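Long-range contact in mannan endo-1,4-beta-mannosidase (Bacillus subtilis, PDB 3CBW), which catalyses the random endo-hydrolysis of beta-1,4-mannosidic linkages in mannan, galactomannan and glucomannan, so taking part in glucomannan breakdown: residues 58-70 with 312-324. The protein carries 3 engineered substitutions. Numbering follows the deposited sequence. Where two conformers were deposited one is given.
Sequences EADRIRSATGQSP and SAAVNKGASALYH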
ATOM      1  N   GLU A  58       7.161  -4.378 -15.422  1.00 13.80           N
ATOM      2  CA  GLU A  58       7.097  -2.986 -14.988  1.00 13.56           C
ATOM      3  C   GLU A  58       8.446  -2.484 -14.443  1.00 13.10           C
ATOM      4  O   GLU A  58       8.913  -1.432 -14.853  1.00 12.80           O
ATOM      5  CB  GLU A  58       5.949  -2.780 -13.980  1.00 14.01           C
ATOM      6  CG  GLU A  58       5.819  -1.353 -13.434  1.00 13.53           C
ATOM      7  CD  GLU A  58       5.484  -0.308 -14.500  1.00 13.49           C
ATOM      8  OE1 GLU A  58       5.017  -0.668 -15.609  1.00 14.96           O
ATOM      9  OE2 GLU A  58       5.667   0.896 -14.219  1.00 14.46           O
ATOM     10  N   ALA A  59       9.077  -3.248 -13.554  1.00 13.10           N
ATOM     11  CA  ALA A  59      10.409  -2.888 -13.059  1.00 13.22           C
ATOM     12  C   ALA A  59      11.422  -2.803 -14.197  1.00 13.37           C
ATOM     13  O   ALA A  59      12.228  -1.882 -14.247  1.00 13.29           O
ATOM     14  CB  ALA A  59      10.878  -3.883 -12.012  1.00 13.45           C
ATOM     15  N   ASP A  60      11.358  -3.765 -15.119  1.00 14.10           N
ATOM     16  CA  ASP A  60      12.324  -3.827 -16.208  1.00 15.19           C
ATOM     17  C   ASP A  60      12.170  -2.662 -17.195  1.00 15.60           C
ATOM     18  O   ASP A  60      13.173  -2.130 -17.679  1.00 15.36           O
ATOM     19  CB  ASP A  60      12.260  -5.191 -16.914  1.00 15.66           C
ATOM     20  CG  ASP A  60      12.744  -6.342 -16.027  1.00 17.33           C
ATOM     21  OD1 ASP A  60      13.480  -6.085 -15.047  1.00 19.23           O
ATOM     22  OD2 ASP A  60      12.404  -7.510 -16.312  1.00 19.25           O
ATOM     23  N   ARG A  61      10.923  -2.252 -17.455  1.00 16.15           N
ATOM     24  CA  ARG A  61      10.616  -1.096 -18.320  1.00 16.98           C
ATOM     25  C   ARG A  61      11.113   0.203 -17.711  1.00 16.08           C
ATOM     26  O   ARG A  61      11.598   1.076 -18.421  1.00 16.04           O
ATOM     27  CB  ARG A  61       9.107  -0.953 -18.569  1.00 18.44           C
ATOM     28  CG  ARG A  61       8.523  -1.809 -19.669  1.00 21.17           C
ATOM     29  CD  ARG A  61       7.196  -1.226 -20.185  1.00 24.34           C
ATOM     30  NE  ARG A  61       6.343  -0.655 -19.134  1.00 26.61           N
ATOM     31  CZ  ARG A  61       5.146  -0.108 -19.350  1.00 28.46           C
ATOM     32  NH1 ARG A  61       4.638  -0.058 -20.577  1.00 28.50           N
ATOM     33  NH2 ARG A  61       4.442   0.382 -18.338  1.00 29.08           N
ATOM     34  N   ILE A  62      10.964   0.345 -16.393  1.00 15.24           N
ATOM     35  CA  ILE A  62      11.465   1.529 -15.705  1.00 14.97           C
ATOM     36  C   ILE A  62      12.991   1.585 -15.798  1.00 14.97           C
ATOM     37  O   ILE A  62      13.580   2.639 -16.049  1.00 15.39           O
ATOM     38  CB  ILE A  62      10.976   1.563 -14.235  1.00 14.43           C
ATOM     39  CG1 ILE A  62       9.455   1.759 -14.203  1.00 14.56           C
ATOM     40  CG2 ILE A  62      11.694   2.655 -13.457  1.00 14.75           C
ATOM     41  CD1 ILE A  62       8.812   1.421 -12.889  1.00 14.98           C
ATOM     42  N   ARG A  63      13.626   0.429 -15.629  1.00 15.51           N
ATOM     43  CA  ARG A  63      15.072   0.349 -15.756  1.00 16.03           C
ATOM     44  C   ARG A  63      15.555   0.636 -17.185  1.00 16.68           C
ATOM     45  O   ARG A  63      16.561   1.314 -17.369  1.00 16.49           O
ATOM     46  CB  ARG A  63      15.589  -0.994 -15.246  1.00 16.53           C
ATOM     47  CG  ARG A  63      17.103  -1.045 -15.131  1.00 19.02           C
ATOM     48  CD  ARG A  63      17.581  -2.279 -14.384  1.00 23.89           C
ATOM     49  NE  ARG A  63      19.019  -2.510 -14.527  1.00 28.46           N
ATOM     50  CZ  ARG A  63      19.973  -1.874 -13.847  1.00 31.02           C
ATOM     51  NH1 ARG A  63      19.674  -0.934 -12.954  1.00 31.63           N
ATOM     52  NH2 ARG A  63      21.247  -2.181 -14.068  1.00 31.53           N
ATOM     53  N   SER A  64      14.824   0.130 -18.177  1.00 16.91           N
ATOM     54  CA  SER A  64      15.162   0.406 -19.570  0.50 17.52           C
ATOM     55  C   SER A  64      14.997   1.886 -19.900  1.00 17.78           C
ATOM     56  O   SER A  64      15.782   2.440 -20.681  1.00 18.10           O
ATOM     57  CB  SER A  64      14.319  -0.452 -20.507  0.50 17.56           C
ATOM     58  OG  SER A  64      14.669  -1.813 -20.367  0.50 17.83           O
ATOM     59  N   ALA A  65      14.006   2.533 -19.289  1.00 17.89           N
ATOM     60  CA  ALA A  65      13.738   3.958 -19.516  1.00 17.99           C
ATOM     61  C   ALA A  65      14.659   4.911 -18.757  1.00 18.14           C
ATOM     62  O   ALA A  65      14.884   6.033 -19.210  1.00 19.16           O
ATOM     63  CB  ALA A  65      12.268   4.284 -19.210  1.00 18.31           C
ATOM     64  N   THR A  66      15.178   4.487 -17.600  1.00 17.65           N
ATOM     65  CA  THR A  66      15.862   5.416 -16.689  1.00 17.28           C
ATOM     66  C   THR A  66      17.221   4.933 -16.189  1.00 16.85           C
ATOM     67  O   THR A  66      17.980   5.696 -15.583  1.00 17.54           O
ATOM     68  CB  THR A  66      15.008   5.700 -15.418  1.00 16.95           C
ATOM     69  OG1 THR A  66      14.990   4.533 -14.574  1.00 15.64           O
ATOM     70  CG2 THR A  66      13.576   6.121 -15.773  1.00 17.16           C
ATOM     71  N   GLY A  67      17.508   3.651 -16.391  1.00 16.49           N
ATOM     72  CA  GLY A  67      18.707   3.048 -15.822  1.00 16.09           C
ATOM     73  C   GLY A  67      18.595   2.672 -14.351  1.00 15.89           C
ATOM     74  O   GLY A  67      19.530   2.132 -13.790  1.00 16.19           O
ATOM     75  N   GLN A  68      17.453   2.965 -13.730  1.00 15.29           N
ATOM     76  CA  GLN A  68      17.233   2.696 -12.316  1.00 14.85           C
ATOM     77  C   GLN A  68      16.000   1.838 -12.154  1.00 13.84           C
ATOM     78  O   GLN A  68      15.138   1.807 -13.026  1.00 13.82           O
ATOM     79  CB  GLN A  68      17.028   4.009 -11.566  1.00 15.24           C
ATOM     80  CG  GLN A  68      18.218   4.962 -11.621  1.00 17.80           C
ATOM     81  CD  GLN A  68      19.390   4.474 -10.806  1.00 21.70           C
ATOM     82  OE1 GLN A  68      19.235   4.010  -9.672  1.00 23.45           O
ATOM     83  NE2 GLN A  68      20.580   4.578 -11.377  1.00 22.97           N
ATOM     84  N   SER A  69      15.901   1.160 -11.014  1.00 13.19           N
ATOM     85  CA  SER A  69      14.723   0.349 -10.701  1.00 12.30           C
ATOM     86  C   SER A  69      13.996   0.910  -9.480  1.00 11.07           C
ATOM     87  O   SER A  69      14.636   1.478  -8.598  1.00 10.27           O
ATOM     88  CB  SER A  69      15.115  -1.101 -10.422  1.00 13.01           C
ATOM     89  OG  SER A  69      15.757  -1.679 -11.541  1.00 15.06           O
ATOM     90  N   PRO A  70      12.660   0.723  -9.407  1.00 10.12           N
ATOM     91  CA  PRO A  70      11.941   1.228  -8.232  1.00  9.79           C
ATOM     92  C   PRO A  70      12.420   0.561  -6.945  1.00  9.09           C
ATOM     93  O   PRO A  70      12.674  -0.653  -6.922  1.00  9.39           O
ATOM     94  CB  PRO A  70      10.478   0.858  -8.515  1.00  9.80           C
ATOM     95  CG  PRO A  70      10.526  -0.220  -9.564  1.00 10.50           C
ATOM     96  CD  PRO A  70      11.763   0.067 -10.377  1.00 10.20           C
ATOM     97  N   SER A 312       2.087   4.209 -15.629  1.00 12.98           N
ATOM     98  CA  SER A 312       3.485   3.898 -15.333  1.00 12.96           C
ATOM     99  C   SER A 312       4.419   5.073 -15.523  1.00 12.54           C
ATOM    100  O   SER A 312       4.292   5.833 -16.485  1.00 12.30           O
ATOM    101  CB  SER A 312       3.968   2.743 -16.212  1.00 13.43           C
ATOM    102  OG  SER A 312       5.374   2.558 -16.108  1.00 15.17           O
ATOM    103  N   ALA A 313       5.397   5.195 -14.631  1.00 12.84           N
ATOM    104  CA  ALA A 313       6.460   6.173 -14.824  1.00 13.31           C
ATOM    105  C   ALA A 313       7.146   5.958 -16.173  1.00 13.68           C
ATOM    106  O   ALA A 313       7.516   6.917 -16.836  1.00 13.58           O
ATOM    107  CB  ALA A 313       7.476   6.079 -13.704  1.00 13.68           C
ATOM    108  N   ALA A 314       7.294   4.697 -16.588  1.00 13.96           N
ATOM    109  CA  ALA A 314       8.053   4.387 -17.801  1.00 14.21           C
ATOM    110  C   ALA A 314       7.476   5.007 -19.073  1.00 14.34           C
ATOM    111  O   ALA A 314       8.230   5.327 -19.998  1.00 14.90           O
ATOM    112  CB  ALA A 314       8.215   2.881 -17.973  1.00 14.63           C
ATOM    113  N   VAL A 315       6.155   5.181 -19.116  1.00 14.31           N
ATOM    114  CA  VAL A 315       5.474   5.637 -20.342  1.00 15.35           C
ATOM    115  C   VAL A 315       4.957   7.069 -20.233  1.00 15.47           C
ATOM    116  O   VAL A 315       4.275   7.567 -21.132  1.00 16.87           O
ATOM    117  CB  VAL A 315       4.323   4.683 -20.749  1.00 15.99           C
ATOM    118  CG1 VAL A 315       4.849   3.260 -20.920  1.00 17.48           C
ATOM    119  CG2 VAL A 315       3.177   4.726 -19.737  1.00 16.33           C
ATOM    120  N   ASN A 316       5.262   7.728 -19.119  1.00 15.22           N
ATOM    121  CA  ASN A 316       4.813   9.091 -18.916  1.00 15.00           C
ATOM    122  C   ASN A 316       5.989  10.040 -18.926  1.00 15.18           C
ATOM    123  O   ASN A 316       7.133   9.633 -18.705  1.00 14.99           O
ATOM    124  CB  ASN A 316       4.025   9.197 -17.606  1.00 14.61           C
ATOM    125  CG  ASN A 316       2.585   8.771 -17.767  1.00 14.82           C
ATOM    126  OD1 ASN A 316       1.767   9.519 -18.307  1.00 16.14           O
ATOM    127  ND2 ASN A 316       2.264   7.560 -17.316  1.00 14.32           N
ATOM    128  N   LYS A 317       5.734  11.315 -19.201  1.00 15.36           N
ATOM    129  CA  LYS A 317       6.856  12.241 -19.261  1.00 16.96           C
ATOM    130  C   LYS A 317       7.501  12.460 -17.885  1.00 15.83           C
ATOM    131  O   LYS A 317       6.864  12.277 -16.838  1.00 15.88           O
ATOM    132  CB  LYS A 317       6.514  13.534 -20.027  1.00 18.46           C
ATOM    133  CG  LYS A 317       5.850  14.647 -19.294  1.00 20.29           C
ATOM    134  CD  LYS A 317       5.642  15.873 -20.217  1.00 20.80           C
ATOM    135  CE  LYS A 317       4.558  15.624 -21.267  1.00 22.26           C
ATOM    136  NZ  LYS A 317       4.331  16.789 -22.199  1.00 25.77           N
ATOM    137  N   GLY A 318       8.786  12.775 -17.903  1.00 15.33           N
ATOM    138  CA  GLY A 318       9.523  13.087 -16.684  1.00 15.05           C
ATOM    139  C   GLY A 318      10.053  11.893 -15.905  1.00 14.58           C
ATOM    140  O   GLY A 318      10.542  12.060 -14.790  1.00 14.66           O
ATOM    141  N   ALA A 319       9.998  10.698 -16.488  1.00 14.39           N
ATOM    142  CA  ALA A 319      10.505   9.489 -15.814  1.00 15.08           C
ATOM    143  C   ALA A 319      11.963   9.604 -15.384  1.00 15.49           C
ATOM    144  O   ALA A 319      12.303   9.250 -14.256  1.00 14.65           O
ATOM    145  CB  ALA A 319      10.328   8.277 -16.701  1.00 15.51           C
ATOM    146  N   SER A 320      12.825  10.076 -16.285  1.00 16.27           N
ATOM    147  CA  SER A 320      14.248  10.205 -15.984  0.50 16.67           C
ATOM    148  C   SER A 320      14.479  11.214 -14.870  1.00 16.57           C
ATOM    149  O   SER A 320      15.252  10.956 -13.945  1.00 17.01           O
ATOM    150  CB  SER A 320      15.037  10.595 -17.236  0.50 16.91           C
ATOM    151  OG  SER A 320      14.988   9.559 -18.197  0.50 18.33           O
ATOM    152  N   ALA A 321      13.798  12.356 -14.954  1.00 16.44           N
ATOM    153  CA  ALA A 321      13.929  13.395 -13.934  1.00 16.31           C
ATOM    154  C   ALA A 321      13.442  12.897 -12.572  1.00 15.69           C
ATOM    155  O   ALA A 321      14.054  13.202 -11.546  1.00 16.65           O
ATOM    156  CB  ALA A 321      13.198  14.656 -14.346  1.00 16.85           C
ATOM    157  N   LEU A 322      12.352  12.125 -12.569  1.00 14.75           N
ATOM    158  CA  LEU A 322      11.829  11.501 -11.348  1.00 14.25           C
ATOM    159  C   LEU A 322      12.854  10.550 -10.731  1.00 13.67           C
ATOM    160  O   LEU A 322      13.160  10.634  -9.535  1.00 14.43           O
ATOM    161  CB  LEU A 322      10.540  10.732 -11.662  1.00 13.65           C
ATOM    162  CG  LEU A 322       9.916   9.911 -10.525  1.00 14.17           C
ATOM    163  CD1 LEU A 322       9.356  10.841  -9.440  1.00 15.53           C
ATOM    164  CD2 LEU A 322       8.828   9.006 -11.083  1.00 14.47           C
ATOM    165  N   TYR A 323      13.400   9.659 -11.548  1.00 12.87           N
ATOM    166  CA  TYR A 323      14.282   8.616 -11.051  1.00 12.53           C
ATOM    167  C   TYR A 323      15.690   9.109 -10.740  1.00 12.95           C
ATOM    168  O   TYR A 323      16.382   8.518  -9.917  1.00 13.14           O
ATOM    169  CB  TYR A 323      14.251   7.390 -11.978  1.00 12.24           C
ATOM    170  CG  TYR A 323      13.151   6.443 -11.577  1.00 10.71           C
ATOM    171  CD1 TYR A 323      11.831   6.634 -11.994  1.00 10.80           C
ATOM    172  CD2 TYR A 323      13.431   5.373 -10.731  1.00 11.12           C
ATOM    173  CE1 TYR A 323      10.826   5.768 -11.580  1.00 10.73           C
ATOM    174  CE2 TYR A 323      12.444   4.515 -10.311  1.00 10.48           C
ATOM    175  CZ  TYR A 323      11.141   4.713 -10.734  1.00 10.40           C
ATOM    176  OH  TYR A 323      10.173   3.835 -10.306  1.00 10.63           O
ATOM    177  N   HIS A 324      16.097  10.213 -11.369  1.00 13.32           N
ATOM    178  CA  HIS A 324      17.439  10.752 -11.149  1.00 14.13           C
ATOM    179  C   HIS A 324      17.475  11.932 -10.199  1.00 13.75           C
ATOM    180  O   HIS A 324      18.555  12.443  -9.904  1.00 14.09           O
ATOM    181  CB  HIS A 324      18.113  11.104 -12.479  1.00 14.98           C
ATOM    182  CG  HIS A 324      18.387   9.906 -13.329  1.00 18.39           C
ATOM    183  ND1 HIS A 324      19.521   9.138 -13.183  1.00 22.86           N
ATOM    184  CD2 HIS A 324      17.657   9.319 -14.305  1.00 21.22           C
ATOM    185  CE1 HIS A 324      19.488   8.141 -14.050  1.00 23.45           C
ATOM    186  NE2 HIS A 324      18.371   8.232 -14.748  1.00 22.87           N
TER
HETATM  187  O   HOH W   1       5.446   2.992 -12.509  1.00 12.94           O
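Glu-58 OE2 is gripped by two donors: the Ser-312 hydroxyl, whose OG lies 2.5 Å away on the syn lone pair, and a water that carries the link on to the backbone N of Ala-313. Ser-312 OG stands anti to its own N (chi1 170°), where it also accepts from Ala-314 N in an ST turn. Glu-58 OE1 forms a salt bridge with Arg-61 NH2 (3.0 Å), which probably helps to keep Glu-58 ionised. Val-315 CG1 lies over one face of that guanidinium, 3.3 Å from Arg-61 NH1. In this TIM-barrel glycosidase of family 26, the contact ties helix 57-66, which follows strand 41-49, to the loop and short helix 319-324 after strand 301-306; Glu-58 also touches Asn-308, a probable substrate-binding residue. The axes of segments 58-66 and 319-324 lie 96° apart. Thr-66 fits as a knob among Ala-319, Ser-320, Tyr-323 and His-324, its CG2 3.7 Å from Ala-319 O. Over the Tyr-323 ring, Ile-62 CG2 makes a CH-pi contact 3.8 Å from the centroid, while Pro-70 CB meets the phenol OH. His-324 NE2 donates to Thr-66 O (2.7 Å) in the carbonyl plane, though the bond is bent, with an N-H...O angle of 132°.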